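Local coordinates for inositol 2-dehydrogenase (Sinorhizobium meliloti, PDB 4HKT), which catalyses the NAD-dependent oxidation of myo-inositol to 2-keto-myo-inositol (scyllo-inosose), the first step of myo-inositol breakdown to acetyl-CoA, at residues B[234-239]-B[278-283]; B[254-259]-B[271-276]; B[150-155]-B[225-230]; B[130-135]-B[249-254]. All blocks are in the same frame, centred on the assembly; numbering follows the deposited sequence.

Interaction 1: residues B[234-239]-B[278-283]; sequences YGYDQR and TRYTEA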
loop_
_atom_site.group_PDB
_atom_site.type_symbol
_atom_site.label_atom_id
_atom_site.label_comp_id
_atom_site.label_asym_id
_atom_site.label_seq_id
_atom_site.Cartn_x
_atom_site.Cartn_y
_atom_site.Cartn_z
ATOM N N TYR B 234 11.233 2.420 14.329
ATOM C CA TYR B 234 10.757 2.871 13.022
ATOM C C TYR B 234 10.202 4.313 13.001
ATOM O O TYR B 234 9.773 4.826 11.950
ATOM C CB TYR B 234 9.762 1.842 12.457
ATOM C CG TYR B 234 8.703 1.382 13.433
ATOM C CD1 TYR B 234 7.498 2.040 13.513
ATOM C CD2 TYR B 234 8.921 0.299 14.292
ATOM C CE1 TYR B 234 6.527 1.648 14.421
ATOM C CE2 TYR B 234 7.947 -0.117 15.200
ATOM C CZ TYR B 234 6.758 0.573 15.249
ATOM O OH TYR B 234 5.764 0.190 16.104
ATOM N N GLY B 235 10.258 5.012 14.128
ATOM C CA GLY B 235 9.840 6.408 14.158
ATOM C C GLY B 235 8.488 6.670 14.839
ATOM O O GLY B 235 8.018 5.886 15.665
ATOM N N TYR B 236 7.910 7.817 14.524
ATOM C CA TYR B 236 6.793 8.359 15.228
ATOM C C TYR B 236 5.496 7.759 14.663
ATOM O O TYR B 236 5.028 8.157 13.596
ATOM C CB TYR B 236 6.804 9.867 15.088
ATOM C CG TYR B 236 5.933 10.668 16.033
ATOM C CD1 TYR B 236 5.613 10.203 17.315
ATOM C CD2 TYR B 236 5.480 11.941 15.661
ATOM C CE1 TYR B 236 4.872 10.977 18.184
ATOM C CE2 TYR B 236 4.750 12.719 16.514
ATOM C CZ TYR B 236 4.449 12.240 17.774
ATOM O OH TYR B 236 3.729 13.035 18.615
ATOM N N ASP B 237 4.984 6.754 15.355
ATOM C CA ASP B 237 3.810 5.999 14.917
ATOM C C ASP B 237 2.556 6.708 15.384
ATOM O O ASP B 237 2.387 6.919 16.542
ATOM C CB ASP B 237 3.897 4.569 15.489
ATOM C CG ASP B 237 2.900 3.601 14.862
ATOM O OD1 ASP B 237 1.999 4.018 14.070
ATOM O OD2 ASP B 237 3.028 2.402 15.194
ATOM N N GLN B 238 1.713 7.136 14.460
ATOM C CA GLN B 238 0.551 7.931 14.783
ATOM C C GLN B 238 -0.594 7.467 13.907
ATOM O O GLN B 238 -0.820 8.007 12.828
ATOM C CB GLN B 238 0.802 9.438 14.516
ATOM C CG GLN B 238 1.939 10.083 15.298
ATOM C CD GLN B 238 1.514 10.429 16.689
ATOM O OE1 GLN B 238 0.941 11.489 16.926
ATOM N NE2 GLN B 238 1.806 9.548 17.632
ATOM N N ARG B 239 -1.323 6.453 14.363
ATOM C CA ARG B 239 -2.443 5.916 13.587
ATOM C C ARG B 239 -3.765 6.062 14.287
ATOM O O ARG B 239 -3.842 6.002 15.503
ATOM C CB ARG B 239 -2.212 4.460 13.297
ATOM C CG ARG B 239 -1.222 4.247 12.173
ATOM C CD ARG B 239 -0.963 2.761 12.084
ATOM N NE ARG B 239 -0.018 2.306 13.088
ATOM C CZ ARG B 239 0.009 1.074 13.610
ATOM N NH1 ARG B 239 -0.904 0.181 13.283
ATOM N NH2 ARG B 239 0.952 0.738 14.483
ATOM N N THR B 278 8.573 17.401 12.566
ATOM C CA THR B 278 8.268 17.323 11.145
ATOM C C THR B 278 6.964 16.626 10.846
ATOM O O THR B 278 6.378 16.904 9.822
ATOM C CB THR B 278 9.372 16.706 10.277
ATOM O OG1 THR B 278 9.750 15.441 10.795
ATOM C CG2 THR B 278 10.590 17.639 10.171
ATOM N N ARG B 279 6.492 15.726 11.706
ATOM C CA ARG B 279 5.226 15.033 11.411
ATOM C C ARG B 279 4.067 16.028 11.340
ATOM O O ARG B 279 3.167 15.899 10.480
ATOM C CB ARG B 279 4.896 13.900 12.448
ATOM C CG ARG B 279 3.428 13.423 12.416
ATOM C CD ARG B 279 3.099 12.568 11.197
ATOM N NE ARG B 279 1.714 12.086 11.102
ATOM C CZ ARG B 279 0.665 12.819 10.719
ATOM N NH1 ARG B 279 0.818 14.092 10.380
ATOM N NH2 ARG B 279 -0.546 12.285 10.655
ATOM N N TYR B 280 4.077 17.023 12.216
ATOM C CA TYR B 280 2.908 17.891 12.353
ATOM C C TYR B 280 3.035 19.343 11.843
ATOM O O TYR B 280 2.219 20.202 12.192
ATOM C CB TYR B 280 2.428 17.843 13.810
ATOM C CG TYR B 280 1.775 16.491 14.155
ATOM C CD1 TYR B 280 0.647 16.056 13.481
ATOM C CD2 TYR B 280 2.283 15.684 15.182
ATOM C CE1 TYR B 280 0.053 14.831 13.774
ATOM C CE2 TYR B 280 1.690 14.467 15.509
ATOM C CZ TYR B 280 0.584 14.042 14.799
ATOM O OH TYR B 280 0.001 12.838 15.095
ATOM N N THR B 281 3.984 19.595 10.950
ATOM C CA THR B 281 4.175 20.953 10.416
ATOM C C THR B 281 2.885 21.568 9.824
ATOM O O THR B 281 2.540 22.708 10.173
ATOM C CB THR B 281 5.308 21.037 9.397
ATOM O OG1 THR B 281 4.888 20.410 8.198
ATOM C CG2 THR B 281 6.552 20.355 9.903
ATOM N N GLU B 282 2.147 20.824 9.005
ATOM C CA GLU B 282 0.892 21.347 8.492
ATOM C C GLU B 282 -0.107 21.565 9.627
ATOM O O GLU B 282 -0.883 22.539 9.627
ATOM C CB GLU B 282 0.286 20.435 7.415
ATOM C CG GLU B 282 1.042 20.426 6.097
ATOM C CD GLU B 282 0.637 19.257 5.241
ATOM O OE1 GLU B 282 -0.252 19.431 4.382
ATOM O OE2 GLU B 282 1.175 18.158 5.468
ATOM N N ALA B 283 -0.112 20.651 10.597
ATOM C CA ALA B 283 -1.041 20.778 11.705
ATOM C C ALA B 283 -0.792 22.063 12.497
ATOM O O ALA B 283 -1.744 22.789 12.792
ATOM C CB ALA B 283 -0.991 19.542 12.603
HETATM O O HOH W 1 -0.307 9.543 10.620
#

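Interaction 2: residues B[254-259]-B[271-276]; sequences QRPVSI and PLHDFF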
loop_
_atom_site.group_PDB
_atom_site.type_symbol
_atom_site.label_atom_id
_atom_site.label_comp_id
_atom_site.label_asym_id
_atom_site.label_seq_id
_atom_site.Cartn_x
_atom_site.Cartn_y
_atom_site.Cartn_z
ATOM N N GLN B 254 2.463 8.822 8.321
ATOM C CA GLN B 254 3.199 9.688 7.418
ATOM C C GLN B 254 4.702 9.458 7.556
ATOM O O GLN B 254 5.226 9.153 8.639
ATOM C CB GLN B 254 2.860 11.159 7.745
ATOM C CG GLN B 254 1.441 11.551 7.397
ATOM C CD GLN B 254 1.247 11.608 5.901
ATOM O OE1 GLN B 254 2.076 12.186 5.195
ATOM N NE2 GLN B 254 0.174 10.992 5.402
ATOM N N ARG B 255 5.405 9.635 6.449
ATOM C CA ARG B 255 6.873 9.616 6.463
ATOM C C ARG B 255 7.340 10.813 5.584
ATOM O O ARG B 255 6.573 11.266 4.720
ATOM C CB ARG B 255 7.342 8.282 5.904
ATOM C CG ARG B 255 6.708 7.942 4.562
ATOM C CD ARG B 255 7.338 6.711 3.943
ATOM N NE ARG B 255 7.302 5.527 4.805
ATOM C CZ ARG B 255 6.235 4.756 5.054
ATOM N NH1 ARG B 255 5.033 5.024 4.542
ATOM N NH2 ARG B 255 6.370 3.708 5.875
ATOM N N PRO B 256 8.563 11.327 5.796
ATOM C CA PRO B 256 8.984 12.570 5.092
ATOM C C PRO B 256 9.169 12.386 3.571
ATOM O O PRO B 256 8.901 13.306 2.796
ATOM C CB PRO B 256 10.316 12.933 5.744
ATOM C CG PRO B 256 10.710 11.774 6.616
ATOM C CD PRO B 256 9.512 10.901 6.839
ATOM N N VAL B 257 9.658 11.210 3.189
ATOM C CA VAL B 257 9.933 10.823 1.823
ATOM C C VAL B 257 9.245 9.487 1.580
ATOM O O VAL B 257 9.449 8.534 2.353
ATOM C CB VAL B 257 11.451 10.591 1.667
ATOM C CG1 VAL B 257 11.802 10.156 0.265
ATOM C CG2 VAL B 257 12.240 11.832 2.067
ATOM N N SER B 258 8.472 9.380 0.504
ATOM C CA SER B 258 7.885 8.112 0.094
ATOM C C SER B 258 8.516 7.566 -1.211
ATOM O O SER B 258 8.141 7.963 -2.314
ATOM C CB SER B 258 6.359 8.257 -0.082
ATOM O OG SER B 258 5.718 8.714 1.097
ATOM N N ILE B 259 9.470 6.659 -1.065
ATOM C CA ILE B 259 10.009 5.868 -2.169
ATOM C C ILE B 259 9.988 4.385 -1.752
ATOM O O ILE B 259 9.662 4.064 -0.611
ATOM C CB ILE B 259 11.439 6.332 -2.571
ATOM C CG1 ILE B 259 12.452 6.053 -1.487
ATOM C CG2 ILE B 259 11.428 7.812 -2.932
ATOM C CD1 ILE B 259 13.865 5.928 -2.012
ATOM N N PRO B 271 11.595 4.716 7.024
ATOM C CA PRO B 271 10.916 4.862 8.301
ATOM C C PRO B 271 10.088 6.126 8.357
ATOM O O PRO B 271 10.062 6.939 7.409
ATOM C CB PRO B 271 12.087 4.893 9.318
ATOM C CG PRO B 271 13.244 5.420 8.520
ATOM C CD PRO B 271 13.064 4.748 7.180
ATOM N N LEU B 272 9.393 6.299 9.468
ATOM C CA LEU B 272 8.499 7.427 9.656
ATOM C C LEU B 272 9.277 8.695 10.047
ATOM O O LEU B 272 10.529 8.683 10.164
ATOM C CB LEU B 272 7.522 7.073 10.777
ATOM C CG LEU B 272 6.835 5.709 10.560
ATOM C CD1 LEU B 272 5.892 5.370 11.713
ATOM C CD2 LEU B 272 6.103 5.686 9.232
ATOM N N HIS B 273 8.529 9.765 10.296
ATOM C CA HIS B 273 9.089 10.975 10.846
ATOM C C HIS B 273 9.737 10.693 12.194
ATOM O O HIS B 273 9.244 9.844 12.981
ATOM C CB HIS B 273 7.994 12.029 11.048
ATOM C CG HIS B 273 7.443 12.617 9.780
ATOM N ND1 HIS B 273 8.008 13.717 9.156
ATOM C CD2 HIS B 273 6.345 12.300 9.057
ATOM C CE1 HIS B 273 7.280 14.043 8.104
ATOM N NE2 HIS B 273 6.267 13.198 8.024
ATOM N N ASP B 274 10.832 11.390 12.493
ATOM C CA ASP B 274 11.461 11.238 13.795
ATOM C C ASP B 274 10.467 11.575 14.874
ATOM O O ASP B 274 10.173 10.714 15.705
ATOM C CB ASP B 274 12.707 12.112 13.961
ATOM C CG ASP B 274 13.850 11.665 13.065
ATOM O OD1 ASP B 274 13.909 10.468 12.728
ATOM O OD2 ASP B 274 14.659 12.520 12.681
ATOM N N PHE B 275 9.940 12.805 14.867
ATOM C CA PHE B 275 9.038 13.229 15.969
ATOM C C PHE B 275 8.033 14.304 15.509
ATOM O O PHE B 275 7.779 14.450 14.311
ATOM C CB PHE B 275 9.871 13.660 17.197
ATOM C CG PHE B 275 9.214 13.399 18.558
ATOM C CD1 PHE B 275 8.008 12.685 18.702
ATOM C CD2 PHE B 275 9.827 13.883 19.711
ATOM C CE1 PHE B 275 7.440 12.482 19.969
ATOM C CE2 PHE B 275 9.274 13.670 20.969
ATOM C CZ PHE B 275 8.081 12.972 21.099
ATOM N N PHE B 276 7.419 15.011 16.451
ATOM C CA PHE B 276 6.330 15.910 16.119
ATOM C C PHE B 276 6.791 17.081 15.249
ATOM O O PHE B 276 6.001 17.614 14.468
ATOM C CB PHE B 276 5.634 16.406 17.400
ATOM C CG PHE B 276 6.538 17.170 18.334
ATOM C CD1 PHE B 276 6.944 18.482 18.026
ATOM C CD2 PHE B 276 7.008 16.579 19.519
ATOM C CE1 PHE B 276 7.794 19.171 18.878
ATOM C CE2 PHE B 276 7.851 17.280 20.376
ATOM C CZ PHE B 276 8.240 18.573 20.058
HETATM O O HOH W 2 5.494 9.910 11.381
HETATM O O HOH W 3 4.702 13.470 5.653
#

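Interaction 3: residues B[150-155]-B[225-230]; sequences TSRDPS and IISNSR. With EDO (1,2-ethanediol), chain X.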
loop_
_atom_site.group_PDB
_atom_site.type_symbol
_atom_site.label_atom_id
_atom_site.label_comp_id
_atom_site.label_asym_id
_atom_site.label_seq_id
_atom_site.Cartn_x
_atom_site.Cartn_y
_atom_site.Cartn_z
ATOM N N THR B 150 -3.237 4.164 17.912
ATOM C CA THR B 150 -1.923 3.695 18.234
ATOM C C THR B 150 -0.933 4.832 18.127
ATOM O O THR B 150 -0.801 5.455 17.049
ATOM C CB THR B 150 -1.495 2.606 17.278
ATOM O OG1 THR B 150 -2.465 1.551 17.342
ATOM C CG2 THR B 150 -0.101 2.063 17.667
ATOM N N SER B 151 -0.227 5.086 19.221
ATOM C CA SER B 151 0.773 6.154 19.265
ATOM C C SER B 151 2.040 5.590 19.876
ATOM O O SER B 151 1.977 4.936 20.905
ATOM C CB SER B 151 0.274 7.374 20.047
ATOM O OG SER B 151 -0.846 7.981 19.386
ATOM N N ARG B 152 3.181 5.797 19.202
ATOM C CA ARG B 152 4.462 5.300 19.669
ATOM C C ARG B 152 5.492 6.356 19.378
ATOM O O ARG B 152 5.635 6.776 18.221
ATOM C CB ARG B 152 4.862 3.967 18.995
ATOM C CG ARG B 152 3.830 2.857 19.221
ATOM C CD ARG B 152 4.159 1.537 18.567
ATOM N NE ARG B 152 3.081 0.609 18.863
ATOM C CZ ARG B 152 2.647 -0.369 18.076
ATOM N NH1 ARG B 152 3.207 -0.644 16.923
ATOM N NH2 ARG B 152 1.602 -1.093 18.458
ATOM N N ASP B 153 6.145 6.821 20.435
ATOM C CA ASP B 153 7.195 7.809 20.312
ATOM C C ASP B 153 8.484 7.147 19.807
ATOM O O ASP B 153 8.683 5.928 19.995
ATOM C CB ASP B 153 7.450 8.475 21.668
ATOM C CG ASP B 153 6.388 9.473 22.049
ATOM O OD1 ASP B 153 5.469 9.749 21.248
ATOM O OD2 ASP B 153 6.463 9.992 23.190
ATOM N N PRO B 154 9.392 7.952 19.201
ATOM C CA PRO B 154 10.624 7.368 18.703
ATOM C C PRO B 154 11.478 6.864 19.865
ATOM O O PRO B 154 12.115 5.832 19.762
ATOM C CB PRO B 154 11.281 8.526 17.930
ATOM C CG PRO B 154 10.770 9.758 18.610
ATOM C CD PRO B 154 9.361 9.425 19.018
ATOM N N SER B 155 11.424 7.545 21.000
ATOM C CA SER B 155 12.195 7.104 22.150
ATOM C C SER B 155 11.670 7.858 23.328
ATOM O O SER B 155 10.908 8.809 23.155
ATOM C CB SER B 155 13.687 7.443 21.930
ATOM O OG SER B 155 13.780 8.833 21.744
ATOM N N ILE B 225 -10.019 2.005 21.900
ATOM C CA ILE B 225 -8.869 1.368 22.414
ATOM C C ILE B 225 -7.671 2.229 22.059
ATOM O O ILE B 225 -7.519 2.675 20.910
ATOM C CB ILE B 225 -8.679 0.018 21.722
ATOM C CG1 ILE B 225 -9.866 -0.888 21.934
ATOM C CG2 ILE B 225 -7.466 -0.692 22.265
ATOM C CD1 ILE B 225 -9.766 -2.198 21.158
ATOM N N ILE B 226 -6.792 2.423 23.023
ATOM C CA ILE B 226 -5.613 3.234 22.806
ATOM C C ILE B 226 -4.416 2.382 23.219
ATOM O O ILE B 226 -4.403 1.773 24.297
ATOM C CB ILE B 226 -5.597 4.504 23.654
ATOM C CG1 ILE B 226 -6.685 5.462 23.256
ATOM C CG2 ILE B 226 -4.221 5.177 23.568
ATOM C CD1 ILE B 226 -7.038 6.377 24.410
ATOM N N SER B 227 -3.414 2.364 22.361
ATOM C CA SER B 227 -2.122 1.694 22.623
ATOM C C SER B 227 -0.984 2.738 22.568
ATOM O O SER B 227 -0.897 3.485 21.602
ATOM C CB SER B 227 -1.911 0.690 21.498
ATOM O OG SER B 227 -0.745 -0.052 21.624
ATOM N N ASN B 228 -0.121 2.780 23.579
ATOM C CA ASN B 228 1.009 3.728 23.592
ATOM C C ASN B 228 2.260 2.969 23.950
ATOM O O ASN B 228 2.236 2.171 24.882
ATOM C CB ASN B 228 0.879 4.753 24.701
ATOM C CG ASN B 228 -0.070 5.897 24.433
ATOM O OD1 ASN B 228 -0.190 6.767 25.309
ATOM N ND2 ASN B 228 -0.695 5.971 23.276
ATOM N N SER B 229 3.367 3.300 23.278
ATOM C CA SER B 229 4.699 2.849 23.641
ATOM C C SER B 229 5.664 4.041 23.555
ATOM O O SER B 229 5.600 4.872 22.636
ATOM C CB SER B 229 5.210 1.731 22.730
ATOM O OG SER B 229 6.589 1.398 23.058
ATOM N N ARG B 230 6.534 4.133 24.539
ATOM C CA ARG B 230 7.517 5.186 24.528
ATOM C C ARG B 230 8.616 5.056 23.460
ATOM O O ARG B 230 9.368 6.008 23.283
ATOM C CB ARG B 230 8.176 5.306 25.901
ATOM C CG ARG B 230 7.389 6.102 26.934
ATOM C CD ARG B 230 7.102 7.520 26.482
ATOM N NE ARG B 230 6.689 8.367 27.580
ATOM C CZ ARG B 230 6.347 9.638 27.469
ATOM N NH1 ARG B 230 6.389 10.234 26.287
ATOM N NH2 ARG B 230 5.965 10.322 28.544
HETATM C C1 EDO X . 6.447 13.468 25.047
HETATM O O1 EDO X . 6.771 14.076 26.297
HETATM C C2 EDO X . 4.955 13.136 24.930
HETATM O O2 EDO X . 4.778 12.094 23.969
HETATM O O HOH W 4 1.803 0.736 21.490
#

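Interaction 4: residues B[130-135]-B[249-254]; sequences MAVRKA and VAAENQ. With EDO (1,2-ethanediol), chain R.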
loop_
_atom_site.group_PDB
_atom_site.type_symbol
_atom_site.label_atom_id
_atom_site.label_comp_id
_atom_site.label_asym_id
_atom_site.label_seq_id
_atom_site.Cartn_x
_atom_site.Cartn_y
_atom_site.Cartn_z
HETATM N N MSE B 130 -7.993 15.260 10.221
HETATM C CA MSE B 130 -9.189 16.112 9.984
HETATM C C MSE B 130 -10.080 15.478 8.960
HETATM O O MSE B 130 -11.314 15.482 9.096
HETATM C CB MSE B 130 -8.818 17.522 9.497
HETATM C CG MSE B 130 -8.459 18.451 10.625
HETATM SE SE MSE B 130 -7.977 20.253 9.930
HETATM C CE MSE B 130 -9.745 20.782 9.220
ATOM N N ALA B 131 -9.473 14.924 7.924
ATOM C CA ALA B 131 -10.214 14.252 6.863
ATOM C C ALA B 131 -10.894 12.962 7.367
ATOM O O ALA B 131 -11.967 12.582 6.890
ATOM C CB ALA B 131 -9.297 13.961 5.675
ATOM N N VAL B 132 -10.302 12.303 8.369
ATOM C CA VAL B 132 -10.984 11.168 8.994
ATOM C C VAL B 132 -12.251 11.676 9.644
ATOM O O VAL B 132 -13.338 11.154 9.406
ATOM C CB VAL B 132 -10.077 10.438 9.999
ATOM C CG1 VAL B 132 -10.899 9.438 10.810
ATOM C CG2 VAL B 132 -8.909 9.752 9.322
ATOM N N ARG B 133 -12.124 12.726 10.452
ATOM C CA ARG B 133 -13.270 13.283 11.132
ATOM C C ARG B 133 -14.384 13.794 10.149
ATOM O O ARG B 133 -15.585 13.562 10.370
ATOM C CB ARG B 133 -12.801 14.396 12.050
ATOM C CG ARG B 133 -13.913 15.170 12.702
ATOM C CD ARG B 133 -14.543 14.349 13.804
ATOM N NE ARG B 133 -15.982 14.285 13.688
ATOM C CZ ARG B 133 -16.760 13.359 14.270
ATOM N NH1 ARG B 133 -16.256 12.420 15.075
ATOM N NH2 ARG B 133 -18.069 13.390 14.060
ATOM N N LYS B 134 -13.962 14.474 9.095
ATOM C CA LYS B 134 -14.869 14.949 8.037
ATOM C C LYS B 134 -15.629 13.788 7.358
ATOM O O LYS B 134 -16.835 13.867 7.071
ATOM C CB LYS B 134 -14.072 15.776 7.013
ATOM C CG LYS B 134 -14.894 16.216 5.799
ATOM C CD LYS B 134 -14.217 17.323 4.972
ATOM C CE LYS B 134 -15.266 18.286 4.397
ATOM N NZ LYS B 134 -16.263 17.560 3.551
ATOM N N ALA B 135 -14.931 12.691 7.108
ATOM C CA ALA B 135 -15.575 11.514 6.550
ATOM C C ALA B 135 -16.640 11.000 7.487
ATOM O O ALA B 135 -17.735 10.626 7.032
ATOM C CB ALA B 135 -14.554 10.436 6.224
ATOM N N VAL B 249 -12.870 3.925 8.485
ATOM C CA VAL B 249 -11.982 4.954 7.985
ATOM C C VAL B 249 -10.722 4.998 8.857
ATOM O O VAL B 249 -10.794 4.856 10.095
ATOM C CB VAL B 249 -12.665 6.325 7.912
ATOM C CG1 VAL B 249 -13.212 6.762 9.251
ATOM C CG2 VAL B 249 -11.717 7.377 7.333
ATOM N N ALA B 250 -9.583 5.165 8.212
ATOM C CA ALA B 250 -8.287 5.160 8.897
ATOM C C ALA B 250 -7.372 6.193 8.252
ATOM O O ALA B 250 -7.551 6.519 7.073
ATOM C CB ALA B 250 -7.663 3.780 8.853
ATOM N N ALA B 251 -6.442 6.742 9.043
ATOM C CA ALA B 251 -5.357 7.529 8.508
ATOM C C ALA B 251 -4.099 6.732 8.744
ATOM O O ALA B 251 -3.815 6.318 9.873
ATOM C CB ALA B 251 -5.245 8.870 9.175
ATOM N N GLU B 252 -3.381 6.505 7.650
ATOM C CA GLU B 252 -2.096 5.816 7.668
ATOM C C GLU B 252 -0.993 6.725 8.223
ATOM O O GLU B 252 -1.146 7.957 8.311
ATOM C CB GLU B 252 -1.728 5.326 6.243
ATOM C CG GLU B 252 -1.299 6.468 5.319
ATOM C CD GLU B 252 -1.327 6.123 3.827
ATOM O OE1 GLU B 252 -2.312 5.510 3.350
ATOM O OE2 GLU B 252 -0.379 6.548 3.114
ATOM N N ASN B 253 0.120 6.102 8.591
ATOM C CA ASN B 253 1.283 6.852 9.044
ATOM C C ASN B 253 1.858 7.720 7.923
ATOM O O ASN B 253 1.811 7.350 6.760
ATOM C CB ASN B 253 2.354 5.907 9.515
ATOM C CG ASN B 253 2.209 5.569 10.983
ATOM O OD1 ASN B 253 1.931 6.439 11.819
ATOM N ND2 ASN B 253 2.438 4.321 11.308
ATOM N N GLN B 254 2.463 8.822 8.321
ATOM C CA GLN B 254 3.199 9.688 7.418
ATOM C C GLN B 254 4.702 9.458 7.556
ATOM O O GLN B 254 5.226 9.153 8.639
ATOM C CB GLN B 254 2.860 11.159 7.745
ATOM C CG GLN B 254 1.441 11.551 7.397
ATOM C CD GLN B 254 1.247 11.608 5.901
ATOM O OE1 GLN B 254 2.076 12.186 5.195
ATOM N NE2 GLN B 254 0.174 10.992 5.402
HETATM C C1 EDO R . 1.931 2.434 8.516
HETATM O O1 EDO R . 2.785 2.368 9.589
HETATM C C2 EDO R . 0.593 2.719 9.127
HETATM O O2 EDO R . -0.213 3.290 8.149
#

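Interaction 1: residues B[234-239]-B[278-283]
Gln238 and Tyr280 meet through their polar ends: the phenol Tyr280 OH donates to Gln238 OE1 across a very short 2.5 Å, a length best read with some caution. The amide oxygen comes in at the edge of the phenol ring, near its plane, while the amide itself stands 78° to that ring. Tyr236 provides the apolar half of the contact. Its CE2 rests 3.7 Å from Tyr280 CE2, and its ring edge receives Arg279 CB at 3.8 Å from Tyr236 CD2. Water 1 adds a bridge, giving a proton to Gln238 O at 2.7 Å and taking one from Arg279 NH2 at 2.8 Å.

A second shell positions these groups. Gln238 NE2 donates to Asp237 O at 2.9 Å from above the carbonyl plane, which helps fix the amide's rotation, and Gln238 CD lies over one face of the Tyr236 ring, toward its rim. On the other segment, Arg279 CG, anti to the backbone N (chi1 164°), lies 3.5 Å above the centre of the Tyr280 ring. The guanidinium is also held by a salt bridge to Asp126. Away from the contact, Asp237 and Arg239 pair side-on through NE and NH2, and Arg239 also reaches Glu241 of the third subunit.

Tyr280 sits at the break between helix 276-279 and helix 281-297, in the N-cap position of the latter, and touches Asn122 just after the last strand of the Rossmann sheet. The start of sheet strand 237-244 thus meets this helix junction close to the Rossmann domain, as in the two-domain Gfo/Idh/MocA fold.

Interaction 2: residues B[254-259]-B[271-276]
His273 lies beneath Pro256, and this pair is the heart of the meeting between two irregular loops. Pro256 CD stands 3.9 Å from the centroid of the imidazole, only 6° off the ring normal, a CH-pi contact, while Pro256 N lies above the same ring toward its rim. The two side chains run antiparallel past one another. In His273, chi1 (-71°) sets CG anti to the carbonyl carbon. Its CD2 comes 3.4 Å from Gln254 O, and the ring edge meets Gln254 CB.

No direct hydrogen bond joins the segments; water does the work. Water 3 gives protons to Gln254 OE1 and Arg255 O and lies 2.9 Å from His273 NE2. Water 2 links Gln254 O with His273 N. The other ring nitrogen, ND1, is hydrogen-bonded to Thr278 OG1, so both ring nitrogens have a polar partner.

Leu272 supplies the second patch. Its CD2 packs 3.6 Å from Gln254 O and lies over one face of the Arg255 guanidinium, 3.9 Å from NH2. Arg255 CB meanwhile abuts Pro271 O at 3.4 Å, and its NE bonds Pro270 O.

Tyr267 of the second subunit forms a cation-pi contact with Arg255, and Ile259 pairs with a strand of the fourth subunit. Together the loops close the stem of a beta-hairpin, 259-263 with 266-269, an arm that takes part in tetramer assembly.

Interaction 3: residues B[150-155]-B[225-230]
Arg152 and Ser229 are partners in a parallel pair of strands at the middle of the mixed sheet that characterises the C-terminal domain of Gfo/Idh/MocA enzymes. The axes of 150-152 and 225-229 run 4.8 Å apart, 9° from exactly parallel. Ser151 straddles Asn228 in the usual parallel fashion, its N bonded to Ser227 O and its O to Ser229 N, and Asp153 N continues the pattern to Ser229 O. Ser227 O takes a second bond, from Asn228 ND2 above its carbonyl plane.

The side chain of Arg152 can be followed outward along the face it shares with Thr150, Ser227 and Ser229. CB passes 3.8 Å from Ser229 O, and CG rests 3.9 Å from Ser229 CB. CD lies anti to CA (chi2 179°), and NE continues the extended chain outward from the strand. NE donates to water 4 at 2.9 Å, a water lying at the guanidinium edge in its plane and 2.7 Å from Ser227 OG. Thr150 CG2 lies 3.4 Å above one face, toward its rim. At the tip, NH1 bonds Tyr234 OH and forms a salt bridge with Glu241 of the third subunit, thus joining a subunit interface.

Past the strand end, Asp153 and Arg230 run alongside each other in the same direction. Arg230, which also pairs with Asp171 through NH2, makes a salt bridge from NH1 to Asp153 OD2 at 3.1 Å, a bent hydrogen bond (135°) with OD2 near the guanidinium plane. That same OD2 accepts a hydrogen bond of 2.8 Å from O2 of a bound 1,2-ethanediol.

Interaction 4: residues B[130-135]-B[249-254]
Val132 fits its forked side chain between Val249 and Ala251, the bump that carries this contact. CG1, anti to the backbone N (chi1 169°), meets Val249 CG1 at 3.9 Å. CG2 drops toward the next inward-facing residue and lies 3.8 Å from Ala251 CB, passing 4.0 Å from Ala250 C on the way. Because Ala250 points to the other side of the sheet, the strand offers a shallow hollow between Val249 and Ala251, floored by backbone, and the fork fills it.

The fit is reciprocal. Val249 CG2 pushes into the groove between Val132 and Ala135, one helical turn apart, lying 4.1 Å from Val132 CG1 and 4.3 Å from Ala135 CB. The small alanine side chains at 135 and 251 flank the valines. The contact is wholly apolar, with no hydrogen bond across it, and the helix axis runs 8.2 Å from the strand axis at 171°, almost antiparallel. Farther along, Asn253 holds a bound 1,2-ethanediol, probably from the crystallisation liquor, its N donating to O2 and its ND2 to O1.

Helix 127-137 thus lies along one face of the mixed sheet, above strand 248-251 and its neighbour 237-244, where Val132 also touches Ile240. Phe129 and Ile136 extend the packing along the helix. Strand 248-251 pairs in turn with an antiparallel strand of the fourth subunit, whose Ile259 and Ile261 pack against Val132 and Val249.

Following the chain, helix segment 130-135 opens interaction 4, and within its span interaction 3 opens at 150-155 and closes at 225-230, joining two neighbouring strands of the mixed sheet. Interaction 1 then opens at 234-239, before interaction 4 closes at 249-254, so these two cross; Asn253 hydrogen-bonds to Asp237 and Gln238. Interaction 2 starts at Gln254, shared with interaction 4, and closes at 271-276, inside the span of interaction 1, which ends at 278-283. Backbone bonds from Tyr234 and Tyr236 to Leu272 and His273 couple interactions 1 and 2, while Tyr234 and Arg239 couple interactions 1 and 3. Together they tie helix 127-137, sheet, hairpin stem and helices 276-279 and 281-297.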